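Local coordinates for protein peptidyl-prolyl cis-trans isomerase (Hirschia baltica, PDB 5EX2) that probably catalyses the cis-trans isomerisation of peptide bonds preceding proline, as a periplasmic folding helper of the cyclophilin family, at residues 151-157 with 172-178; 30-35 with 197-202; 43-48 with 185-189; 60-65 with 210-216. One frame throughout, in Å; residues are numbered along the deposited sequence.

Four contacts sample the closed eight-stranded antiparallel barrel of a cyclophilin, a fold in which neighbours in space are often far apart in sequence. Contact 1 pairs two strands adjacent in the barrel, and contact 3 lies beside it, centres about 13 Å apart, joined through Val-156 N to Gly-189 O at 2.8 Å. Contacts 2 and 4 have centres about 10 Å apart and meet at Asp-211, whose OD1 lies 2.7 Å from Thr-31 OG1. Arg-175 ties contact 1 to contact 2, its NH1 2.9 Å from Leu-201 O, and its side chain comes within about 3 Å of a magnesium ion. The metal site formed by Gln-115, Gln-133 and Glu-135 is remote from all four contacts.

Contact 1: 151-157 with 172-178; sequences HCAGVVS and FLMRDES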
# COMPACT_ATOMS: atom_id res chain seq x y z
N HIS A 151 -2.10 -4.59 -7.88
CA HIS A 151 -1.32 -5.32 -6.92
C HIS A 151 0.14 -5.46 -7.38
O HIS A 151 0.64 -6.54 -7.66
CB HIS A 151 -2.00 -6.66 -6.66
CG HIS A 151 -3.27 -6.53 -5.87
ND1 HIS A 151 -4.44 -6.05 -6.40
CD2 HIS A 151 -3.52 -6.79 -4.57
CE1 HIS A 151 -5.37 -6.03 -5.45
NE2 HIS A 151 -4.83 -6.47 -4.33
N CYS A 152 0.82 -4.32 -7.46
CA CYS A 152 2.25 -4.28 -7.68
C CYS A 152 2.95 -4.78 -6.42
O CYS A 152 2.37 -4.73 -5.35
CB CYS A 152 2.75 -2.85 -7.96
SG CYS A 152 2.02 -1.99 -9.31
N ALA A 153 4.20 -5.22 -6.55
CA ALA A 153 5.04 -5.47 -5.39
C ALA A 153 5.02 -4.23 -4.53
O ALA A 153 5.13 -3.11 -5.04
CB ALA A 153 6.45 -5.81 -5.82
N GLY A 154 4.86 -4.42 -3.22
CA GLY A 154 4.78 -3.30 -2.31
C GLY A 154 3.38 -2.95 -1.83
O GLY A 154 3.22 -2.38 -0.76
N VAL A 155 2.38 -3.27 -2.62
CA VAL A 155 1.01 -2.99 -2.25
C VAL A 155 0.60 -3.94 -1.14
O VAL A 155 1.14 -5.03 -1.01
CB VAL A 155 0.10 -3.08 -3.51
CG1 VAL A 155 -1.40 -3.10 -3.17
CG2 VAL A 155 0.43 -1.89 -4.41
N VAL A 156 -0.33 -3.47 -0.33
CA VAL A 156 -0.89 -4.24 0.76
C VAL A 156 -2.39 -4.35 0.54
O VAL A 156 -3.04 -3.36 0.19
CB VAL A 156 -0.55 -3.57 2.13
CG1 VAL A 156 -1.07 -4.37 3.28
CG2 VAL A 156 0.96 -3.39 2.26
N SER A 157 -2.95 -5.53 0.74
CA SER A 157 -4.33 -5.80 0.36
C SER A 157 -5.01 -6.70 1.38
O SER A 157 -4.39 -7.13 2.33
CB SER A 157 -4.34 -6.40 -1.03
OG SER A 157 -5.65 -6.51 -1.53
N PHE A 172 -2.58 -9.24 3.01
CA PHE A 172 -1.37 -9.75 2.41
C PHE A 172 -0.49 -8.63 1.88
O PHE A 172 -0.94 -7.57 1.42
CB PHE A 172 -1.66 -10.81 1.35
CG PHE A 172 -2.63 -10.41 0.32
CD1 PHE A 172 -3.99 -10.49 0.55
CD2 PHE A 172 -2.18 -10.01 -0.92
CE1 PHE A 172 -4.89 -10.17 -0.43
CE2 PHE A 172 -3.08 -9.69 -1.91
CZ PHE A 172 -4.43 -9.76 -1.66
N LEU A 173 0.79 -8.93 2.00
CA LEU A 173 1.88 -8.06 1.57
C LEU A 173 2.35 -8.53 0.21
O LEU A 173 2.79 -9.68 0.07
CB LEU A 173 3.04 -8.12 2.56
CG LEU A 173 2.69 -7.87 4.02
CD1 LEU A 173 3.94 -8.01 4.87
CD2 LEU A 173 2.07 -6.48 4.23
N MET A 174 2.21 -7.70 -0.81
CA MET A 174 2.58 -8.12 -2.16
C MET A 174 4.08 -8.18 -2.34
O MET A 174 4.77 -7.19 -2.18
CB MET A 174 1.97 -7.20 -3.21
CG MET A 174 0.47 -7.15 -3.24
SD MET A 174 -0.30 -8.77 -3.36
CE MET A 174 0.56 -9.46 -4.75
N ARG A 175 4.57 -9.36 -2.67
CA ARG A 175 5.99 -9.58 -2.89
C ARG A 175 6.37 -9.43 -4.35
O ARG A 175 7.53 -9.18 -4.67
CB ARG A 175 6.40 -10.97 -2.40
CG ARG A 175 6.35 -11.10 -0.89
CD ARG A 175 6.36 -12.53 -0.40
NE ARG A 175 7.49 -13.38 -0.79
CZ ARG A 175 8.26 -14.07 0.07
NH1 ARG A 175 8.15 -13.89 1.39
NH2 ARG A 175 9.18 -14.89 -0.40
N ASP A 176 5.40 -9.58 -5.25
CA ASP A 176 5.64 -9.50 -6.69
C ASP A 176 4.34 -9.10 -7.37
O ASP A 176 3.24 -9.33 -6.84
CB ASP A 176 6.16 -10.82 -7.25
CG ASP A 176 6.59 -10.72 -8.70
OD1 ASP A 176 7.61 -10.05 -8.96
OD2 ASP A 176 5.92 -11.30 -9.58
N GLU A 177 4.47 -8.49 -8.54
CA GLU A 177 3.32 -8.06 -9.32
C GLU A 177 2.35 -9.20 -9.53
O GLU A 177 2.71 -10.27 -10.01
CB GLU A 177 3.79 -7.51 -10.67
CG GLU A 177 2.64 -7.18 -11.64
CD GLU A 177 3.12 -6.70 -13.01
OE1 GLU A 177 4.31 -6.91 -13.32
OE2 GLU A 177 2.31 -6.13 -13.78
N SER A 178 1.09 -8.95 -9.18
CA SER A 178 0.05 -9.98 -9.25
C SER A 178 -1.26 -9.41 -9.79
O SER A 178 -2.21 -9.21 -9.03
CB SER A 178 -0.16 -10.57 -7.86
OG SER A 178 1.05 -11.13 -7.37
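Met-174 folds its side chain, all three torsions in m, back over 151-157: CB rests 3.3 Å from Cys-152 O, CG 4.1 Å from Val-155 CB, and SD meets the edge of the His-151 imidazole, 4.0 Å from CD2. On the same face Phe-172 lies under Ser-157, whose CB sits over the phenyl ring in a CH-pi contact 3.8 Å from its centroid. His-151 NE2 and Ser-157 OG, 2.9 Å apart, are hydrogen-bonded across the bend of their own segment. Val-156 and Leu-173 face the other way and touch through CG2 and CD2 at 3.8 Å. The backbone holds this in antiparallel register. Ser-157 and Phe-172 form a hydrogen-bonded pair with both N-to-O distances 2.9 Å, Met-174 N donates to Val-155 O at 2.9 Å, and Gly-154 N to Met-174 O at 3.0 Å. Regular pairing gives way to a type II turn, Cys-152 to Val-155, with Gly-154 at positive phi, though the backbones stay close (CA atoms of Ala-153 and Asp-176 4.3 Å apart), and Ser-178 N donates to His-151 O at 2.9 Å. The principle is that paired strands can remain tied beyond their regular ladder. Cys-152 is disulfide-bonded to Cys-254, fastening this end to the C-terminal region. In the cyclophilin barrel, strand 155-158 is flanked by 187-191, while strand 171-174 is bordered on its far side by 73-76.

Contact 2: 30-35 with 197-202; sequences TTKGVV and VAKSLT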
# COMPACT_ATOMS: atom_id res chain seq x y z
N THR A 30 8.04 -7.17 12.28
CA THR A 30 7.98 -8.60 12.03
C THR A 30 9.29 -9.24 12.48
O THR A 30 10.29 -8.55 12.74
CB THR A 30 7.76 -8.95 10.53
OG1 THR A 30 9.01 -8.91 9.84
CG2 THR A 30 6.76 -8.02 9.88
N THR A 31 9.29 -10.57 12.53
CA THR A 31 10.48 -11.29 12.89
C THR A 31 11.54 -11.28 11.78
O THR A 31 12.60 -11.86 11.95
CB THR A 31 10.14 -12.74 13.30
OG1 THR A 31 9.21 -13.30 12.36
CG2 THR A 31 9.50 -12.76 14.68
N LYS A 32 11.25 -10.61 10.66
CA LYS A 32 12.25 -10.39 9.62
C LYS A 32 12.62 -8.91 9.47
O LYS A 32 13.39 -8.55 8.58
CB LYS A 32 11.75 -10.93 8.28
CG LYS A 32 11.83 -12.44 8.16
CD LYS A 32 13.26 -12.93 7.96
CE LYS A 32 13.34 -14.43 7.84
NZ LYS A 32 12.75 -15.10 9.03
N GLY A 33 12.08 -8.08 10.35
CA GLY A 33 12.33 -6.65 10.31
C GLY A 33 11.05 -5.84 10.20
O GLY A 33 9.92 -6.36 10.28
N VAL A 34 11.22 -4.54 10.02
CA VAL A 34 10.12 -3.60 10.07
C VAL A 34 9.57 -3.28 8.68
O VAL A 34 10.31 -3.22 7.70
CB VAL A 34 10.54 -2.29 10.78
CG1 VAL A 34 11.56 -1.49 9.96
CG2 VAL A 34 9.33 -1.45 11.12
N VAL A 35 8.26 -3.11 8.62
CA VAL A 35 7.53 -2.74 7.43
C VAL A 35 6.72 -1.49 7.79
O VAL A 35 5.93 -1.51 8.74
CB VAL A 35 6.60 -3.87 6.94
CG1 VAL A 35 5.89 -3.46 5.67
CG2 VAL A 35 7.39 -5.17 6.71
N VAL A 197 11.79 -6.86 3.39
CA VAL A 197 11.41 -7.64 4.57
C VAL A 197 10.28 -8.61 4.20
O VAL A 197 10.35 -9.81 4.52
CB VAL A 197 10.99 -6.74 5.74
CG1 VAL A 197 10.34 -7.53 6.85
CG2 VAL A 197 12.19 -5.97 6.27
N ALA A 198 9.25 -8.11 3.52
CA ALA A 198 8.12 -8.94 3.10
C ALA A 198 8.60 -10.10 2.23
O ALA A 198 8.09 -11.22 2.32
CB ALA A 198 7.08 -8.10 2.36
N LYS A 199 9.53 -9.81 1.33
CA LYS A 199 10.08 -10.82 0.44
C LYS A 199 10.96 -11.84 1.16
O LYS A 199 11.32 -12.85 0.58
CB LYS A 199 10.89 -10.18 -0.69
CG LYS A 199 10.08 -9.44 -1.71
CD LYS A 199 11.05 -8.89 -2.76
CE LYS A 199 10.41 -8.22 -3.94
NZ LYS A 199 11.48 -7.64 -4.80
N SER A 200 11.30 -11.58 2.41
CA SER A 200 12.15 -12.50 3.17
C SER A 200 11.33 -13.36 4.14
O SER A 200 11.89 -14.25 4.78
CB SER A 200 13.23 -11.73 3.95
OG SER A 200 12.69 -11.04 5.07
N LEU A 201 10.04 -13.07 4.30
CA LEU A 201 9.22 -13.87 5.21
C LEU A 201 9.20 -15.32 4.76
O LEU A 201 9.19 -15.61 3.55
CB LEU A 201 7.80 -13.30 5.30
CG LEU A 201 7.71 -11.88 5.88
CD1 LEU A 201 6.37 -11.27 5.67
CD2 LEU A 201 8.01 -11.90 7.37
N THR A 202 9.22 -16.23 5.73
CA THR A 202 9.39 -17.65 5.45
C THR A 202 8.22 -18.20 4.63
O THR A 202 7.05 -18.01 4.98
CB THR A 202 9.54 -18.42 6.76
OG1 THR A 202 10.70 -17.94 7.45
CG2 THR A 202 9.72 -19.89 6.52
O HOH W 1 14.52 -9.43 6.30
O HOH W 2 13.81 -17.72 8.62
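A type I turn, Thr-30 to Gly-33, links the first two strands of the cyclophilin barrel and lies against the end of helix 195-198, where a second type I turn runs from Ala-198 to Leu-201. The hairpin turn is closed by Thr-30 N to Gly-33 O at 2.9 Å and Gly-33 N to Thr-30 O at 3.0 Å. Thr-30 OG1 reinforces it, accepting from Lys-32 N at 2.9 Å as an ST turn and donating to Gly-33 O at 2.7 Å. Gly-33, at positive phi, lacks a CB that would crowd Val-197 CG2. Val-197 enters the resulting hollow: its CG1 lies 3.6 Å from both Thr-30 OG1 and Gly-33 O and 3.8 Å from Val-35 CG2, while its CG2 lies 3.6 Å from Val-34 O. The aliphatic part of Lys-32 spreads along the neighbouring loop, CB 3.3 Å from Ser-200 OG and CG 3.9 Å from Leu-201 CD2, and its ammonium forms a salt bridge with Asp-211. Direct contacts are van der Waals, many carbon against oxygen, and waters supply polar links. Ser-200 OG donates to Val-197 O at 2.7 Å, and one water donates to both Lys-32 O and Ser-200 OG, 2.7 Å from each.

Contact 3: 43-48 with 185-189; sequences IAPNHV and YSSWG
The first turn of helix 45-57 and the residues before it dock on segment 185-189, leading into and along barrel strand 187-191. Ala-44 is the N-cap, with phi/psi of -146/74°, and Pro-45 opens the helix; Val-48 N donates to Ala-44 O at 3.0 Å. Opposite, Ser-186 and Ser-187 are extended, at -87/91° and -74/140°. Ala-44 and Trp-188 are the nearest CA pair, 5.4 Å apart. Ala-44 CB fits 3.4 Å from Ser-187 O and 4.1 Å from Trp-188 CB. In this cyclophilin barrel Trp-188, at -143/-5°, forms a classic beta bulge with Gly-189 opposite Val-156, and its chi1 is p (53°, chi2 -100°). His-47 takes chi1 -82° and chi2 76°, which places one ring face against Ser-186 CB, a CH-pi contact 3.4 Å from the centroid; its CB lies 4.0 Å from Trp-188 CB. His-47 ND1 is hydrogen-bonded to the Glu-95 carboxylate, and Ser-186 OG to the Glu-95 backbone N. Val-48, chi1 t, sets CG2 3.8 Å from Trp-188 O, and Ile-43 CG2 lies 3.9 Å from Ser-187 O. A water bridges His-47 NE2 at 2.7 Å and Ser-186 OG, chi1 m, at 2.8 Å.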
# COMPACT_ATOMS: atom_id res chain seq x y z
N ILE A 43 -8.48 5.44 -1.71
CA ILE A 43 -8.58 4.24 -2.52
C ILE A 43 -9.52 3.21 -1.89
O ILE A 43 -10.33 2.58 -2.57
CB ILE A 43 -7.18 3.64 -2.76
CG1 ILE A 43 -6.33 4.63 -3.56
CG2 ILE A 43 -7.29 2.29 -3.47
CD1 ILE A 43 -4.89 4.22 -3.74
N ALA A 44 -9.41 3.04 -0.58
CA ALA A 44 -10.23 2.07 0.14
C ALA A 44 -10.57 2.59 1.53
O ALA A 44 -10.01 2.15 2.52
CB ALA A 44 -9.50 0.74 0.22
N PRO A 45 -11.48 3.58 1.60
CA PRO A 45 -11.72 4.26 2.88
C PRO A 45 -12.16 3.35 4.02
O PRO A 45 -11.68 3.50 5.14
CB PRO A 45 -12.85 5.25 2.55
CG PRO A 45 -13.40 4.84 1.24
CD PRO A 45 -12.31 4.12 0.51
N ASN A 46 -13.06 2.41 3.75
CA ASN A 46 -13.55 1.56 4.83
C ASN A 46 -12.51 0.55 5.27
O ASN A 46 -12.43 0.19 6.44
CB ASN A 46 -14.84 0.86 4.42
CG ASN A 46 -15.98 1.83 4.23
OD1 ASN A 46 -16.13 2.78 5.01
ND2 ASN A 46 -16.79 1.61 3.21
N HIS A 47 -11.68 0.09 4.35
CA HIS A 47 -10.59 -0.80 4.76
C HIS A 47 -9.55 -0.07 5.59
O HIS A 47 -9.05 -0.61 6.56
CB HIS A 47 -9.94 -1.45 3.54
CG HIS A 47 -10.69 -2.65 3.05
ND1 HIS A 47 -11.85 -2.54 2.33
CD2 HIS A 47 -10.46 -3.97 3.21
CE1 HIS A 47 -12.31 -3.75 2.05
NE2 HIS A 47 -11.48 -4.64 2.57
N VAL A 48 -9.24 1.16 5.22
CA VAL A 48 -8.29 1.94 6.00
C VAL A 48 -8.81 2.16 7.42
O VAL A 48 -8.05 2.03 8.39
CB VAL A 48 -7.99 3.28 5.30
CG1 VAL A 48 -7.33 4.30 6.23
CG2 VAL A 48 -7.12 3.02 4.08
N TYR A 185 -9.64 -7.79 -5.17
CA TYR A 185 -9.23 -7.73 -3.77
C TYR A 185 -9.08 -6.27 -3.38
O TYR A 185 -8.74 -5.43 -4.21
CB TYR A 185 -7.91 -8.48 -3.53
CG TYR A 185 -8.08 -9.95 -3.71
CD1 TYR A 185 -8.14 -10.50 -4.97
CD2 TYR A 185 -8.23 -10.80 -2.62
CE1 TYR A 185 -8.34 -11.85 -5.17
CE2 TYR A 185 -8.43 -12.17 -2.79
CZ TYR A 185 -8.48 -12.68 -4.08
OH TYR A 185 -8.68 -14.04 -4.26
N SER A 186 -9.32 -5.98 -2.11
CA SER A 186 -9.30 -4.62 -1.63
C SER A 186 -7.90 -4.17 -1.23
O SER A 186 -7.48 -4.36 -0.10
CB SER A 186 -10.25 -4.47 -0.43
OG SER A 186 -11.55 -4.92 -0.74
N SER A 187 -7.17 -3.59 -2.16
CA SER A 187 -5.87 -3.01 -1.82
C SER A 187 -6.09 -1.71 -1.05
O SER A 187 -7.00 -0.94 -1.35
CB SER A 187 -5.04 -2.78 -3.08
OG SER A 187 -5.80 -2.11 -4.06
N TRP A 188 -5.27 -1.49 -0.04
CA TRP A 188 -5.52 -0.39 0.89
C TRP A 188 -4.29 0.32 1.39
O TRP A 188 -4.42 1.32 2.09
CB TRP A 188 -6.30 -0.89 2.11
CG TRP A 188 -5.73 -2.09 2.86
CD1 TRP A 188 -6.14 -3.39 2.74
CD2 TRP A 188 -4.71 -2.08 3.87
NE1 TRP A 188 -5.43 -4.19 3.60
CE2 TRP A 188 -4.54 -3.42 4.30
CE3 TRP A 188 -3.91 -1.10 4.45
CZ2 TRP A 188 -3.63 -3.78 5.30
CZ3 TRP A 188 -2.99 -1.47 5.44
CH2 TRP A 188 -2.86 -2.79 5.84
N GLY A 189 -3.11 -0.16 1.04
CA GLY A 189 -1.90 0.49 1.48
C GLY A 189 -0.70 0.09 0.67
O GLY A 189 -0.80 -0.68 -0.28
O HOH W 3 -11.92 -6.91 1.21

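Contact 4: 60-65 with 210-216; sequences YSGTKF and PDILVSA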
# COMPACT_ATOMS: atom_id res chain seq x y z
N TYR A 60 -3.38 -7.72 16.40
CA TYR A 60 -2.47 -8.23 15.39
C TYR A 60 -1.19 -8.77 15.99
O TYR A 60 -0.45 -9.52 15.34
CB TYR A 60 -2.10 -7.16 14.38
CG TYR A 60 -3.03 -6.98 13.21
CD1 TYR A 60 -3.66 -8.07 12.60
CD2 TYR A 60 -3.27 -5.72 12.69
CE1 TYR A 60 -4.51 -7.88 11.50
CE2 TYR A 60 -4.10 -5.52 11.61
CZ TYR A 60 -4.72 -6.60 11.01
OH TYR A 60 -5.54 -6.37 9.92
N SER A 61 -0.88 -8.35 17.20
CA SER A 61 0.40 -8.72 17.76
C SER A 61 0.46 -10.21 17.97
O SER A 61 -0.45 -10.82 18.53
CB SER A 61 0.65 -7.97 19.06
OG SER A 61 0.78 -6.59 18.75
N GLY A 62 1.53 -10.81 17.45
CA GLY A 62 1.69 -12.25 17.53
C GLY A 62 1.05 -13.05 16.42
O GLY A 62 1.17 -14.27 16.40
N THR A 63 0.34 -12.41 15.51
CA THR A 63 -0.25 -13.18 14.42
C THR A 63 0.83 -13.65 13.45
O THR A 63 1.83 -12.97 13.20
CB THR A 63 -1.32 -12.39 13.66
OG1 THR A 63 -0.78 -11.15 13.20
CG2 THR A 63 -2.55 -12.13 14.54
N LYS A 64 0.62 -14.83 12.89
CA LYS A 64 1.63 -15.46 12.06
C LYS A 64 1.53 -14.96 10.62
O LYS A 64 0.48 -14.49 10.19
CB LYS A 64 1.46 -16.97 12.05
CG LYS A 64 1.47 -17.61 13.42
CD LYS A 64 2.78 -17.43 14.13
CE LYS A 64 2.80 -18.23 15.44
NZ LYS A 64 2.61 -19.69 15.21
N PHE A 65 2.61 -15.10 9.88
CA PHE A 65 2.53 -15.05 8.42
C PHE A 65 2.36 -16.49 7.98
O PHE A 65 3.32 -17.20 7.69
CB PHE A 65 3.76 -14.39 7.82
CG PHE A 65 3.77 -12.93 8.04
CD1 PHE A 65 3.02 -12.11 7.22
CD2 PHE A 65 4.47 -12.37 9.08
CE1 PHE A 65 2.98 -10.75 7.43
CE2 PHE A 65 4.43 -11.00 9.29
CZ PHE A 65 3.69 -10.20 8.47
N PRO A 210 6.44 -20.32 11.09
CA PRO A 210 6.20 -19.07 10.36
C PRO A 210 6.84 -17.86 11.00
O PRO A 210 7.04 -17.84 12.22
CB PRO A 210 4.68 -18.91 10.39
CG PRO A 210 4.15 -20.25 10.77
CD PRO A 210 5.19 -20.93 11.56
N ASP A 211 7.14 -16.86 10.18
CA ASP A 211 7.45 -15.54 10.71
C ASP A 211 6.20 -14.93 11.37
O ASP A 211 5.08 -15.43 11.16
CB ASP A 211 8.00 -14.64 9.60
CG ASP A 211 9.46 -14.89 9.36
OD1 ASP A 211 10.24 -14.77 10.34
OD2 ASP A 211 9.84 -15.25 8.23
N ILE A 212 6.42 -13.91 12.19
CA ILE A 212 5.39 -13.36 13.06
C ILE A 212 5.32 -11.86 12.89
O ILE A 212 6.35 -11.20 12.76
CB ILE A 212 5.68 -13.69 14.54
CG1 ILE A 212 5.82 -15.21 14.72
CG2 ILE A 212 4.59 -13.14 15.46
CD1 ILE A 212 6.31 -15.63 16.10
N LEU A 213 4.11 -11.33 12.91
CA LEU A 213 3.87 -9.91 13.07
C LEU A 213 3.92 -9.67 14.57
O LEU A 213 2.96 -9.93 15.27
CB LEU A 213 2.53 -9.51 12.48
CG LEU A 213 2.12 -8.04 12.63
CD1 LEU A 213 3.16 -7.10 12.05
CD2 LEU A 213 0.79 -7.85 11.93
N VAL A 214 5.05 -9.18 15.04
CA VAL A 214 5.27 -9.03 16.48
C VAL A 214 4.42 -7.91 17.07
O VAL A 214 3.88 -8.03 18.18
CB VAL A 214 6.76 -8.76 16.76
CG1 VAL A 214 7.00 -8.52 18.24
CG2 VAL A 214 7.62 -9.89 16.25
N SER A 215 4.33 -6.80 16.35
CA SER A 215 3.53 -5.67 16.81
C SER A 215 3.11 -4.81 15.64
O SER A 215 3.75 -4.79 14.60
CB SER A 215 4.30 -4.83 17.83
OG SER A 215 5.39 -4.17 17.21
N ALA A 216 2.02 -4.08 15.84
CA ALA A 216 1.54 -3.10 14.89
C ALA A 216 1.20 -1.84 15.66
O ALA A 216 0.58 -1.90 16.73
CB ALA A 216 0.33 -3.63 14.14
O HOH W 4 6.16 -16.95 7.43
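Leu-213 is the main bump, its side chain filling a hollow between Tyr-60 and Phe-65: CD2 lies 3.9 Å from Tyr-60 CB, and CB 4.0 Å from Phe-65 CE2 and 3.8 Å from Thr-63 OG1. Ala-216 adds a smaller bump, its CB 4.3 Å from Tyr-60 CB, while helix 45-57 covers the tyrosine ring. On the opposite face Lys-64 lays its CD 3.8 Å from Ile-212 CG1, and Pro-210 CB fits 3.5 Å from Phe-65 O. These shapes meet where strands 63-69 and 212-218, neighbours in the cyclophilin barrel, run antiparallel although the segments are 145 residues apart. Leu-213 N donates to Thr-63 O, Gly-62 N to Leu-213 O and Phe-65 N to Asp-211 O, each at 2.8 Å. A type II turn, Tyr-60 to Thr-63, leads in; at the positive phi of Gly-62 a CB would jam against Ser-61 O. Ile-212 CG2 rests 3.7 Å from Gly-62 C. A water spans Phe-65 O and Asp-211 N, 2.9 Å from each.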